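Local coordinates for protein CRISPR-associated endoribonuclease Cas2 (Streptococcus pyogenes serotype M1, PDB 4QR0) that probably acts as a magnesium-dependent endoribonuclease on single-stranded RNA and joins a Cas1 homodimer as a homodimer in CRISPR adaptive immunity, at residues Arg17-His22 / Ile58-Thr63. Residues are numbered along the deposited sequence; the frame is centred on the assembly and turned at random.
Sequences RKRLRH and IIDEKT
Arg19 reaches out from helix 14-27 and lays its side chain along the backbone of Ile58 to Asp60, just where helix 45-58 gives way to loop. CD of Arg19 sits 3.4 Å from the carbonyl O of Ile58. A bend about the CG-CD bond (chi3 -53°) brings the guanidinium beneath Asp60: CB of Asp60 lies 3.7 Å above one guanidinium face, displaced toward the rim. The Asp60 carboxylate is turned almost perpendicular to the guanidinium, 83° between planes. Asp60 OD2 stays 4.4 Å from Arg19 NH1 and well out of the guanidinium plane, so any attraction is probably only that of nearby opposite charges, with no N-H aimed at the oxygen. The real ionic partner of Arg19 is Asp64, whose OD2 takes a salt bridge from NE and also accepts the backbone N-H of Asp60, tying arginine and loop to one carboxylate. Thr63 comes across the end of Arg19 at about a right angle, its OG1 4.0 Å from NH1. About one helical turn on, His22 offers its CB to CG2 of Ile58 at 3.7 Å; that methyl lies off the edge of the imidazole, near its plane, and Val23 also packs on Ile58. The contact bridges the two helices of the ferredoxin-like Cas2 fold at the loop leading into strand 65-69, with Thr63 about 8 Å, side chain to side chain, from Asp8, the predicted magnesium ligand.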
loop_
_atom_site.group_PDB
_atom_site.type_symbol
_atom_site.label_atom_id
_atom_site.label_comp_id
_atom_site.label_asym_id
_atom_site.label_seq_id
_atom_site.Cartn_x
_atom_site.Cartn_y
_atom_site.Cartn_z
ATOM N N ARG A 17 0.415 -12.723 -10.992
ATOM C CA ARG A 17 0.816 -13.295 -9.716
ATOM C C ARG A 17 2.321 -13.569 -9.707
ATOM O O ARG A 17 2.945 -13.529 -8.641
ATOM C CB ARG A 17 0.030 -14.598 -9.452
ATOM C CG ARG A 17 -1.449 -14.386 -9.228
ATOM C CD ARG A 17 -2.120 -15.582 -8.575
ATOM N NE ARG A 17 -2.425 -16.659 -9.520
ATOM C CZ ARG A 17 -3.427 -16.676 -10.414
ATOM N NH1 ARG A 17 -4.253 -15.650 -10.552
ATOM N NH2 ARG A 17 -3.599 -17.730 -11.206
ATOM N N LYS A 18 2.869 -13.831 -10.898
ATOM C CA LYS A 18 4.282 -14.115 -11.108
ATOM C C LYS A 18 5.115 -12.857 -11.011
ATOM O O LYS A 18 6.181 -12.832 -10.405
ATOM C CB LYS A 18 4.451 -14.748 -12.493
ATOM C CG LYS A 18 5.865 -15.147 -12.907
ATOM C CD LYS A 18 5.827 -15.805 -14.293
ATOM C CE LYS A 18 7.167 -16.397 -14.712
ATOM N NZ LYS A 18 7.088 -17.071 -16.054
ATOM N N ARG A 19 4.638 -11.798 -11.608
ATOM C CA ARG A 19 5.287 -10.516 -11.393
ATOM C C ARG A 19 5.263 -10.121 -9.911
ATOM O O ARG A 19 6.267 -9.637 -9.389
ATOM C CB ARG A 19 4.702 -9.413 -12.303
ATOM C CG ARG A 19 4.947 -9.676 -13.806
ATOM C CD ARG A 19 4.605 -8.483 -14.715
ATOM N NE ARG A 19 3.258 -7.948 -14.522
ATOM C CZ ARG A 19 2.137 -8.318 -15.168
ATOM N NH1 ARG A 19 0.989 -7.732 -14.881
ATOM N NH2 ARG A 19 2.119 -9.272 -16.068
ATOM N N LEU A 20 4.151 -10.346 -9.220
ATOM C CA LEU A 20 4.150 -10.084 -7.771
ATOM C C LEU A 20 5.285 -10.839 -7.033
ATOM O O LEU A 20 6.026 -10.253 -6.220
ATOM C CB LEU A 20 2.819 -10.474 -7.147
ATOM C CG LEU A 20 2.673 -10.173 -5.646
ATOM C CD1 LEU A 20 3.148 -8.736 -5.389
ATOM C CD2 LEU A 20 1.220 -10.350 -5.165
ATOM N N ARG A 21 5.389 -12.144 -7.294
ATOM C CA ARG A 21 6.452 -12.968 -6.723
ATOM C C ARG A 21 7.845 -12.400 -6.957
ATOM O O ARG A 21 8.673 -12.457 -6.062
ATOM C CB ARG A 21 6.421 -14.396 -7.273
ATOM C CG ARG A 21 5.312 -15.262 -6.679
ATOM C CD ARG A 21 5.622 -16.762 -6.818
ATOM N NE ARG A 21 5.638 -17.223 -8.221
ATOM C CZ ARG A 21 4.552 -17.400 -8.990
ATOM N NH1 ARG A 21 4.713 -17.815 -10.233
ATOM N NH2 ARG A 21 3.307 -17.175 -8.540
ATOM N N HIS A 22 8.103 -11.865 -8.149
ATOM C CA HIS A 22 9.394 -11.299 -8.457
ATOM C C HIS A 22 9.610 -10.008 -7.734
ATOM O O HIS A 22 10.705 -9.745 -7.220
ATOM C CB HIS A 22 9.533 -11.079 -9.951
ATOM C CG HIS A 22 9.653 -12.349 -10.729
ATOM N ND1 HIS A 22 9.864 -12.372 -12.090
ATOM C CD2 HIS A 22 9.618 -13.643 -10.335
ATOM C CE1 HIS A 22 9.935 -13.625 -12.504
ATOM N NE2 HIS A 22 9.783 -14.416 -11.460
ATOM N N ILE A 58 10.818 -5.805 -14.291
ATOM C CA ILE A 58 9.880 -6.840 -13.841
ATOM C C ILE A 58 8.454 -6.465 -14.189
ATOM O O ILE A 58 7.730 -7.274 -14.742
ATOM C CB ILE A 58 9.970 -7.106 -12.319
ATOM C CG1 ILE A 58 11.314 -7.754 -11.973
ATOM C CG2 ILE A 58 8.841 -8.015 -11.825
ATOM C CD1 ILE A 58 11.720 -7.473 -10.542
ATOM N N ILE A 59 8.046 -5.242 -13.870
ATOM C CA ILE A 59 6.637 -4.893 -13.984
ATOM C C ILE A 59 6.215 -4.563 -15.413
ATOM O O ILE A 59 7.004 -4.096 -16.223
ATOM C CB ILE A 59 6.224 -3.702 -13.065
ATOM C CG1 ILE A 59 6.777 -2.390 -13.563
ATOM C CG2 ILE A 59 6.706 -3.903 -11.643
ATOM C CD1 ILE A 59 6.067 -1.194 -12.977
ATOM N N ASP A 60 4.941 -4.791 -15.681
ATOM C CA ASP A 60 4.286 -4.344 -16.898
ATOM C C ASP A 60 3.867 -2.893 -16.634
ATOM O O ASP A 60 2.966 -2.647 -15.829
ATOM C CB ASP A 60 3.069 -5.244 -17.133
ATOM C CG ASP A 60 2.349 -4.974 -18.434
ATOM O OD1 ASP A 60 2.637 -3.956 -19.100
ATOM O OD2 ASP A 60 1.460 -5.797 -18.773
ATOM N N GLU A 61 4.530 -1.943 -17.294
ATOM C CA GLU A 61 4.356 -0.516 -17.001
ATOM C C GLU A 61 3.052 0.057 -17.527
ATOM O O GLU A 61 2.591 1.097 -17.032
ATOM C CB GLU A 61 5.540 0.293 -17.524
ATOM C CG GLU A 61 6.884 -0.112 -16.914
ATOM C CD GLU A 61 7.863 1.052 -16.832
ATOM O OE1 GLU A 61 8.553 1.313 -17.842
ATOM O OE2 GLU A 61 7.953 1.700 -15.757
ATOM N N LYS A 62 2.436 -0.640 -18.486
ATOM C CA LYS A 62 1.158 -0.199 -19.071
ATOM C C LYS A 62 -0.017 -0.485 -18.148
ATOM O O LYS A 62 -0.975 0.268 -18.144
ATOM C CB LYS A 62 0.904 -0.827 -20.479
ATOM C CG LYS A 62 1.529 -0.105 -21.694
ATOM C CD LYS A 62 0.875 1.258 -22.040
ATOM C CE LYS A 62 -0.398 1.160 -22.922
ATOM N NZ LYS A 62 -1.322 2.358 -22.881
ATOM N N THR A 63 0.065 -1.565 -17.367
ATOM C CA THR A 63 -1.018 -2.013 -16.487
ATOM C C THR A 63 -0.726 -1.910 -14.996
ATOM O O THR A 63 -1.655 -1.732 -14.228
ATOM C CB THR A 63 -1.301 -3.501 -16.686
ATOM O OG1 THR A 63 -0.055 -4.215 -16.587
ATOM C CG2 THR A 63 -1.950 -3.743 -18.028
#